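Local coordinates for protein glycoside Hydrolase Family 43_12 (PDB 7JVH) that probably hydrolyses glycosidic bonds in plant cell-wall polysaccharides such as arabinoxylan, as a subfamily 12 member of glycoside hydrolase family 43 from a gut microbe, at residues A[31-36]-A[445-450]; A[379-384]-A[438-443]. All coordinates share one frame; numbering follows the deposited sequence.

Contact 1. Residues A[31-36]-A[445-450]; sequences TNFTYT and AQTTLS
Thr31 to Thr36 and Ala445 to Ser450 run antiparallel, their axes 4.7 Å apart at an angle of 175°. They are neighbouring strands in a sheet of the concanavalin A-like beta-sandwich domain. A classic beta bulge interrupts the pairing where Thr31 and Asn32 both face Thr448. Thr448 O takes a bond from Thr31 N at 2.7 Å and a weak, longer one from Asn32 N. Beyond the bulge, Thr34 and Gln446 form a regular hydrogen-bonded pair.

Asn32, Thr34, Gln446 and Thr448 share one face. Here Thr34 OG1 donates to Asn32 OD1 in its carbonyl plane, on a lone pair, at 2.9 Å. A water donates to Asn32 OD1 at 2.7 Å. Its approaches to Gln446 NE2 and Thr448 OG1 are unusually short and doubtful; Thr448 OG1 also bonds to Thr516. The amides of Asn32 and Gln446 stand nearly perpendicular, and the water probably bridges them. Beside this face the side chains of Thr31 and Thr448 lie side by side, CG2 to CG2 3.4 Å.

The other face carries Phe33, Tyr35, Ala445 and Thr447 and is buried. The Phe33 ring reaches Ala445 CB with CZ and Thr447 CB with CD2, and it packs on Val561 and Met563. Thr447 OG1 is anti to its backbone N (chi1 -167°). There it donates to Asn32 O at 2.7 Å, beside the bond from Thr448 N at 3.1 Å.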
ATOM      1  N   THR A  31      23.933  -3.280   9.460  1.00 53.57           N
ATOM      2  CA  THR A  31      24.822  -2.341   8.790  1.00 53.19           C
ATOM      3  C   THR A  31      24.452  -2.142   7.313  1.00 58.21           C
ATOM      4  O   THR A  31      24.885  -1.174   6.701  1.00 61.49           O
ATOM      5  CB  THR A  31      26.286  -2.820   8.890  1.00 57.51           C
ATOM      6  OG1 THR A  31      27.171  -1.783   8.496  1.00 82.08           O
ATOM      7  CG2 THR A  31      26.526  -3.996   7.984  1.00 55.93           C
ATOM      8  N   ASN A  32      23.682  -3.086   6.757  1.00 58.74           N
ATOM      9  CA  ASN A  32      23.203  -3.043   5.381  1.00 59.18           C
ATOM     10  C   ASN A  32      21.864  -3.746   5.186  1.00 55.67           C
ATOM     11  O   ASN A  32      21.574  -4.743   5.845  1.00 56.17           O
ATOM     12  CB  ASN A  32      24.201  -3.702   4.434  1.00 54.78           C
ATOM     13  CG  ASN A  32      23.710  -3.737   2.992  1.00 65.53           C
ATOM     14  OD1 ASN A  32      23.343  -4.788   2.465  1.00 62.07           O
ATOM     15  ND2 ASN A  32      23.669  -2.573   2.362  1.00 75.38           N
ATOM     16  N   PHE A  33      21.057  -3.218   4.261  1.00 52.17           N
ATOM     17  CA  PHE A  33      19.995  -3.970   3.618  1.00 46.83           C
ATOM     18  C   PHE A  33      20.057  -3.719   2.111  1.00 44.12           C
ATOM     19  O   PHE A  33      20.155  -2.573   1.682  1.00 52.13           O
ATOM     20  CB  PHE A  33      18.596  -3.595   4.154  1.00 45.61           C
ATOM     21  CG  PHE A  33      17.539  -4.584   3.773  1.00 55.96           C
ATOM     22  CD1 PHE A  33      16.853  -4.479   2.577  1.00 54.13           C
ATOM     23  CD2 PHE A  33      17.243  -5.645   4.606  1.00 65.36           C
ATOM     24  CE1 PHE A  33      15.880  -5.408   2.224  1.00 55.33           C
ATOM     25  CE2 PHE A  33      16.253  -6.578   4.270  1.00 64.93           C
ATOM     26  CZ  PHE A  33      15.581  -6.458   3.070  1.00 59.83           C
ATOM     27  N   THR A  34      19.987  -4.796   1.328  1.00 40.08           N
ATOM     28  CA  THR A  34      19.961  -4.719  -0.127  1.00 51.34           C
ATOM     29  C   THR A  34      18.740  -5.451  -0.639  1.00 46.89           C
ATOM     30  O   THR A  34      18.494  -6.584  -0.236  1.00 44.54           O
ATOM     31  CB  THR A  34      21.248  -5.327  -0.783  1.00 55.01           C
ATOM     32  OG1 THR A  34      22.400  -4.646  -0.277  1.00 62.27           O
ATOM     33  CG2 THR A  34      21.223  -5.191  -2.277  1.00 49.94           C
ATOM     34  N   TYR A  35      17.984  -4.784  -1.517  1.00 36.00           N
ATOM     35  CA  TYR A  35      16.818  -5.355  -2.175  1.00 40.34           C
ATOM     36  C   TYR A  35      16.979  -5.212  -3.687  1.00 42.70           C
ATOM     37  O   TYR A  35      17.202  -4.100  -4.186  1.00 50.85           O
ATOM     38  CB  TYR A  35      15.534  -4.651  -1.705  1.00 34.97           C
ATOM     39  CG  TYR A  35      14.283  -5.061  -2.468  1.00 40.28           C
ATOM     40  CD1 TYR A  35      13.588  -6.218  -2.135  1.00 44.32           C
ATOM     41  CD2 TYR A  35      13.800  -4.290  -3.519  1.00 39.80           C
ATOM     42  CE1 TYR A  35      12.456  -6.602  -2.830  1.00 56.00           C
ATOM     43  CE2 TYR A  35      12.666  -4.658  -4.227  1.00 52.21           C
ATOM     44  CZ  TYR A  35      11.985  -5.807  -3.872  1.00 58.53           C
ATOM     45  OH  TYR A  35      10.852  -6.175  -4.574  1.00 54.11           O
ATOM     46  N   THR A  36      16.871  -6.343  -4.400  1.00 51.28           N
ATOM     47  CA  THR A  36      17.023  -6.406  -5.849  1.00 57.98           C
ATOM     48  C   THR A  36      15.813  -7.073  -6.484  1.00 56.61           C
ATOM     49  O   THR A  36      15.562  -8.252  -6.247  1.00 54.03           O
ATOM     50  CB  THR A  36      18.333  -7.161  -6.271  1.00 50.44           C
ATOM     51  OG1 THR A  36      19.475  -6.435  -5.812  1.00 49.60           O
ATOM     52  CG2 THR A  36      18.418  -7.329  -7.793  1.00 37.33           C
ATOM     53  N   ALA A 445      17.209 -10.495  -1.707  1.00 57.60           N
ATOM     54  CA  ALA A 445      17.515  -9.506  -0.697  1.00 45.22           C
ATOM     55  C   ALA A 445      18.513 -10.094   0.263  1.00 58.97           C
ATOM     56  O   ALA A 445      18.576 -11.318   0.435  1.00 50.08           O
ATOM     57  CB  ALA A 445      16.234  -9.111   0.029  1.00 53.44           C
ATOM     58  N   GLN A 446      19.300  -9.216   0.887  1.00 49.61           N
ATOM     59  CA  GLN A 446      20.175  -9.611   1.968  1.00 51.67           C
ATOM     60  C   GLN A 446      20.381  -8.494   2.980  1.00 49.57           C
ATOM     61  O   GLN A 446      20.234  -7.319   2.660  1.00 50.42           O
ATOM     62  CB  GLN A 446      21.521 -10.040   1.407  1.00 59.32           C
ATOM     63  CG  GLN A 446      22.124  -9.034   0.452  1.00 64.37           C
ATOM     64  CD  GLN A 446      23.616  -9.177   0.353  1.00 67.44           C
ATOM     65  OE1 GLN A 446      24.129  -9.717  -0.616  1.00 72.73           O
ATOM     66  NE2 GLN A 446      24.319  -8.685   1.362  1.00 68.20           N
ATOM     67  N   THR A 447      20.721  -8.880   4.211  1.00 50.76           N
ATOM     68  CA  THR A 447      21.038  -7.939   5.271  1.00 49.53           C
ATOM     69  C   THR A 447      22.299  -8.406   5.983  1.00 54.49           C
ATOM     70  O   THR A 447      22.586  -9.599   6.049  1.00 56.48           O
ATOM     71  CB  THR A 447      19.853  -7.777   6.270  1.00 50.52           C
ATOM     72  OG1 THR A 447      20.089  -6.641   7.106  1.00 60.82           O
ATOM     73  CG2 THR A 447      19.657  -9.026   7.143  1.00 38.37           C
ATOM     74  N   THR A 448      23.053  -7.440   6.506  1.00 49.14           N
ATOM     75  CA  THR A 448      24.314  -7.676   7.195  1.00 49.34           C
ATOM     76  C   THR A 448      24.188  -7.075   8.579  1.00 59.40           C
ATOM     77  O   THR A 448      23.779  -5.922   8.723  1.00 63.41           O
ATOM     78  CB  THR A 448      25.497  -7.039   6.437  1.00 48.30           C
ATOM     79  OG1 THR A 448      25.540  -7.585   5.125  1.00 56.13           O
ATOM     80  CG2 THR A 448      26.811  -7.322   7.117  1.00 47.53           C
ATOM     81  N   LEU A 449      24.539  -7.867   9.594  1.00 62.36           N
ATOM     82  CA  LEU A 449      24.295  -7.487  10.977  1.00 70.85           C
ATOM     83  C   LEU A 449      25.451  -7.885  11.873  1.00 66.69           C
ATOM     84  O   LEU A 449      26.115  -8.891  11.646  1.00 72.95           O
ATOM     85  CB  LEU A 449      22.953  -8.049  11.510  1.00 63.62           C
ATOM     86  CG  LEU A 449      22.843  -9.535  11.869  1.00 58.81           C
ATOM     87  CD1 LEU A 449      21.948  -9.790  13.061  1.00 57.93           C
ATOM     88  CD2 LEU A 449      22.348 -10.320  10.669  1.00 53.72           C
ATOM     89  N   SER A 450      25.701  -7.035  12.871  1.00 67.21           N
ATOM     90  CA  SER A 450      26.630  -7.284  13.946  1.00 63.74           C
ATOM     91  C   SER A 450      25.784  -7.625  15.166  1.00 61.62           C
ATOM     92  O   SER A 450      25.044  -6.794  15.678  1.00 71.50           O
ATOM     93  CB  SER A 450      27.511  -6.067  14.184  1.00 70.81           C
ATOM     94  OG  SER A 450      28.101  -6.125  15.466  1.00 82.37           O
TER
HETATM   95  O   HOH W   1      23.791  -7.257   3.371  1.00 47.71           O

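Contact 2. Residues A[379-384]-A[438-443]; sequences NGNFTY and QQHIKY
His440 reaches across to the loop at Gly380 and Asn381, and its ring carries most of this buried contact between two loops of the beta-sandwich domain. CB points toward the 379-384 segment. CG lies anti to the carbonyl carbon (chi1 -57°), and the ring extends onward to Gly380. CD2 passes Asn381 OD1 at 3.5 Å, with the amide and ring planes 43° apart; Asn381 ND2 bonds to Asp39 O. CE1 approaches Phe382 CE2 at 3.6 Å. The two rings form an offset edge-to-face pair, the edge of His440 toward the face of Phe382, with centroids 5.3 Å apart. At the tip, NE2 donates to Gly380 O at 3.0 Å. That bond is nearly straight, 171° at the hydrogen, and the acceptor lies in the ring plane. ND1 bonds to Tyr35, so both ring nitrogens have partners, which fixes the rotation of the imidazole. Gln439 adds its OE1 at the edge of the Phe382 ring, 3.4 Å from CZ; the Gln439 amide and Gly380 O both have Gln58 as a polar partner. The contact sits where strands 383-386 and 442-451 begin, near strand 28-37 and the short helix 40-43.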
ATOM      1  N   ASN A 379      11.529   2.132 -10.410  1.00 59.43           N
ATOM      2  CA  ASN A 379      10.598   1.247 -11.107  1.00 46.00           C
ATOM      3  C   ASN A 379      11.401   0.240 -11.926  1.00 47.79           C
ATOM      4  O   ASN A 379      12.642   0.220 -11.851  1.00 52.69           O
ATOM      5  CB  ASN A 379       9.605   2.029 -11.972  1.00 40.79           C
ATOM      6  CG  ASN A 379       8.233   1.379 -12.002  1.00 48.26           C
ATOM      7  OD1 ASN A 379       8.068   0.275 -12.537  1.00 52.25           O
ATOM      8  ND2 ASN A 379       7.251   2.029 -11.400  1.00 45.49           N
ATOM      9  N   GLY A 380      10.715  -0.621 -12.678  1.00 45.83           N
ATOM     10  CA  GLY A 380      11.376  -1.713 -13.374  1.00 46.80           C
ATOM     11  C   GLY A 380      12.127  -2.619 -12.397  1.00 46.17           C
ATOM     12  O   GLY A 380      11.686  -2.830 -11.273  1.00 47.99           O
ATOM     13  N   ASN A 381      13.254  -3.161 -12.855  1.00 50.04           N
ATOM     14  CA  ASN A 381      14.170  -3.948 -12.048  1.00 47.46           C
ATOM     15  C   ASN A 381      15.327  -3.062 -11.625  1.00 51.75           C
ATOM     16  O   ASN A 381      15.894  -2.334 -12.426  1.00 50.20           O
ATOM     17  CB  ASN A 381      14.665  -5.167 -12.813  1.00 37.62           C
ATOM     18  CG  ASN A 381      13.621  -6.244 -12.916  1.00 45.33           C
ATOM     19  OD1 ASN A 381      12.722  -6.317 -12.085  1.00 45.25           O
ATOM     20  ND2 ASN A 381      13.717  -7.089 -13.922  1.00 39.20           N
ATOM     21  N   PHE A 382      15.655  -3.119 -10.330  1.00 55.03           N
ATOM     22  CA  PHE A 382      16.598  -2.220  -9.704  1.00 50.38           C
ATOM     23  C   PHE A 382      17.111  -2.840  -8.411  1.00 50.20           C
ATOM     24  O   PHE A 382      16.635  -3.887  -7.979  1.00 58.25           O
ATOM     25  CB  PHE A 382      15.951  -0.871  -9.437  1.00 38.00           C
ATOM     26  CG  PHE A 382      14.787  -0.935  -8.485  1.00 53.18           C
ATOM     27  CD1 PHE A 382      14.969  -0.835  -7.122  1.00 49.32           C
ATOM     28  CD2 PHE A 382      13.493  -1.092  -8.969  1.00 56.42           C
ATOM     29  CE1 PHE A 382      13.892  -0.887  -6.265  1.00 54.22           C
ATOM     30  CE2 PHE A 382      12.417  -1.135  -8.116  1.00 47.01           C
ATOM     31  CZ  PHE A 382      12.612  -1.038  -6.758  1.00 49.61           C
ATOM     32  N   THR A 383      18.100  -2.178  -7.811  1.00 54.91           N
ATOM     33  CA  THR A 383      18.687  -2.573  -6.551  1.00 52.63           C
ATOM     34  C   THR A 383      18.682  -1.366  -5.638  1.00 61.69           C
ATOM     35  O   THR A 383      19.126  -0.280  -6.035  1.00 57.69           O
ATOM     36  CB  THR A 383      20.118  -3.103  -6.723  1.00 45.22           C
ATOM     37  OG1 THR A 383      20.050  -4.413  -7.286  1.00 51.82           O
ATOM     38  CG2 THR A 383      20.853  -3.180  -5.402  1.00 44.99           C
ATOM     39  N   TYR A 384      18.157  -1.572  -4.415  1.00 53.84           N
ATOM     40  CA  TYR A 384      18.186  -0.585  -3.353  1.00 47.31           C
ATOM     41  C   TYR A 384      19.064  -1.134  -2.231  1.00 54.64           C
ATOM     42  O   TYR A 384      18.709  -2.117  -1.577  1.00 56.42           O
ATOM     43  CB  TYR A 384      16.776  -0.297  -2.860  1.00 46.29           C
ATOM     44  CG  TYR A 384      16.690   0.577  -1.622  1.00 51.38           C
ATOM     45  CD1 TYR A 384      17.514   1.681  -1.470  1.00 53.09           C
ATOM     46  CD2 TYR A 384      15.753   0.308  -0.609  1.00 52.08           C
ATOM     47  CE1 TYR A 384      17.441   2.480  -0.350  1.00 55.78           C
ATOM     48  CE2 TYR A 384      15.668   1.125   0.517  1.00 47.08           C
ATOM     49  CZ  TYR A 384      16.514   2.204   0.642  1.00 51.27           C
ATOM     50  OH  TYR A 384      16.463   3.029   1.741  1.00 47.59           O
ATOM     51  N   GLN A 438       7.474  -5.912  -0.645  1.00 48.39           N
ATOM     52  CA  GLN A 438       7.839  -6.785  -1.753  1.00 46.34           C
ATOM     53  C   GLN A 438       7.276  -6.132  -3.016  1.00 52.03           C
ATOM     54  O   GLN A 438       6.051  -6.125  -3.241  1.00 45.23           O
ATOM     55  CB  GLN A 438       7.293  -8.193  -1.569  1.00 34.93           C
ATOM     56  CG  GLN A 438       7.594  -9.122  -2.726  1.00 38.78           C
ATOM     57  CD  GLN A 438       7.439 -10.607  -2.391  1.00 40.15           C
ATOM     58  OE1 GLN A 438       7.211 -10.975  -1.248  1.00 40.49           O
ATOM     59  NE2 GLN A 438       7.588 -11.460  -3.399  1.00 35.12           N
ATOM     60  N   GLN A 439       8.181  -5.579  -3.839  1.00 44.50           N
ATOM     61  CA  GLN A 439       7.802  -4.831  -5.033  1.00 38.81           C
ATOM     62  C   GLN A 439       7.796  -5.669  -6.298  1.00 41.57           C
ATOM     63  O   GLN A 439       7.383  -5.193  -7.350  1.00 56.06           O
ATOM     64  CB  GLN A 439       8.703  -3.609  -5.199  1.00 46.16           C
ATOM     65  CG  GLN A 439       8.424  -2.542  -4.152  1.00 39.83           C
ATOM     66  CD  GLN A 439       9.241  -1.293  -4.370  1.00 45.71           C
ATOM     67  OE1 GLN A 439      10.442  -1.288  -4.160  1.00 57.68           O
ATOM     68  NE2 GLN A 439       8.588  -0.219  -4.765  1.00 52.55           N
ATOM     69  N   HIS A 440       8.223  -6.928  -6.182  1.00 45.30           N
ATOM     70  CA  HIS A 440       8.390  -7.833  -7.314  1.00 45.57           C
ATOM     71  C   HIS A 440       7.995  -9.247  -6.926  1.00 58.34           C
ATOM     72  O   HIS A 440       8.090  -9.630  -5.735  1.00 59.92           O
ATOM     73  CB  HIS A 440       9.869  -7.874  -7.746  1.00 45.61           C
ATOM     74  CG  HIS A 440      10.423  -6.537  -8.101  1.00 41.58           C
ATOM     75  ND1 HIS A 440      10.845  -5.641  -7.147  1.00 47.90           N
ATOM     76  CD2 HIS A 440      10.623  -5.940  -9.300  1.00 41.26           C
ATOM     77  CE1 HIS A 440      11.279  -4.545  -7.748  1.00 41.70           C
ATOM     78  NE2 HIS A 440      11.163  -4.705  -9.052  1.00 38.68           N
ATOM     79  N   ILE A 441       7.611 -10.031  -7.941  1.00 53.64           N
ATOM     80  CA  ILE A 441       7.323 -11.453  -7.754  1.00 57.91           C
ATOM     81  C   ILE A 441       8.642 -12.194  -7.535  1.00 58.31           C
ATOM     82  O   ILE A 441       8.742 -13.063  -6.669  1.00 55.41           O
ATOM     83  CB  ILE A 441       6.590 -12.050  -8.970  1.00 55.62           C
ATOM     84  CG1 ILE A 441       5.326 -11.250  -9.289  1.00 46.99           C
ATOM     85  CG2 ILE A 441       6.199 -13.492  -8.678  1.00 59.76           C
ATOM     86  CD1 ILE A 441       4.661 -11.673 -10.577  1.00 42.16           C
ATOM     87  N   LYS A 442       9.644 -11.838  -8.343  1.00 55.72           N
ATOM     88  CA  LYS A 442      10.991 -12.397  -8.236  1.00 50.97           C
ATOM     89  C   LYS A 442      11.936 -11.367  -7.640  1.00 56.72           C
ATOM     90  O   LYS A 442      12.141 -10.316  -8.217  1.00 66.66           O
ATOM     91  CB  LYS A 442      11.511 -12.808  -9.600  1.00 43.09           C
ATOM     92  CG  LYS A 442      10.950 -14.113 -10.117  1.00 42.23           C
ATOM     93  CD  LYS A 442      11.499 -14.405 -11.507  1.00 38.82           C
ATOM     94  CE  LYS A 442      10.995 -15.751 -12.000  1.00 54.73           C
ATOM     95  NZ  LYS A 442      11.516 -16.031 -13.380  1.00 68.38           N
ATOM     96  N   TYR A 443      12.492 -11.673  -6.467  1.00 48.61           N
ATOM     97  CA  TYR A 443      13.438 -10.783  -5.820  1.00 45.70           C
ATOM     98  C   TYR A 443      14.487 -11.560  -5.020  1.00 54.04           C
ATOM     99  O   TYR A 443      14.366 -12.761  -4.783  1.00 52.04           O
ATOM    100  CB  TYR A 443      12.734  -9.696  -4.965  1.00 39.38           C
ATOM    101  CG  TYR A 443      12.361 -10.090  -3.557  1.00 49.44           C
ATOM    102  CD1 TYR A 443      13.247  -9.887  -2.497  1.00 57.10           C
ATOM    103  CD2 TYR A 443      11.116 -10.646  -3.269  1.00 51.89           C
ATOM    104  CE1 TYR A 443      12.917 -10.238  -1.207  1.00 43.32           C
ATOM    105  CE2 TYR A 443      10.763 -10.978  -1.974  1.00 55.31           C
ATOM    106  CZ  TYR A 443      11.669 -10.781  -0.952  1.00 56.52           C
ATOM    107  OH  TYR A 443      11.322 -11.148   0.340  1.00 55.35           O
TER

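Overall arrangement
The centres of contacts 1 and 2 lie about 15 Å apart, and the strands they lie on or lead into belong to one sheet. Strand 28-37 has both 383-386 and 442-451 as neighbours. Tyr35 OH to His440 ND1 and Thr36 OG1 to Thr383 OG1, both 2.6 Å and probable hydrogen bonds, tie the two contacts together. Along the chain the order is 31-36, 379-384, 438-443, 445-450, so contact 2 is nested inside contact 1. Five four-stranded antiparallel sheets, consistent with the five-bladed propeller of family 43, come between 31-36 and 379-384. A strand near the N-terminus thus lies within a sheet of the C-terminal sandwich, and the chain returns to it after the propeller.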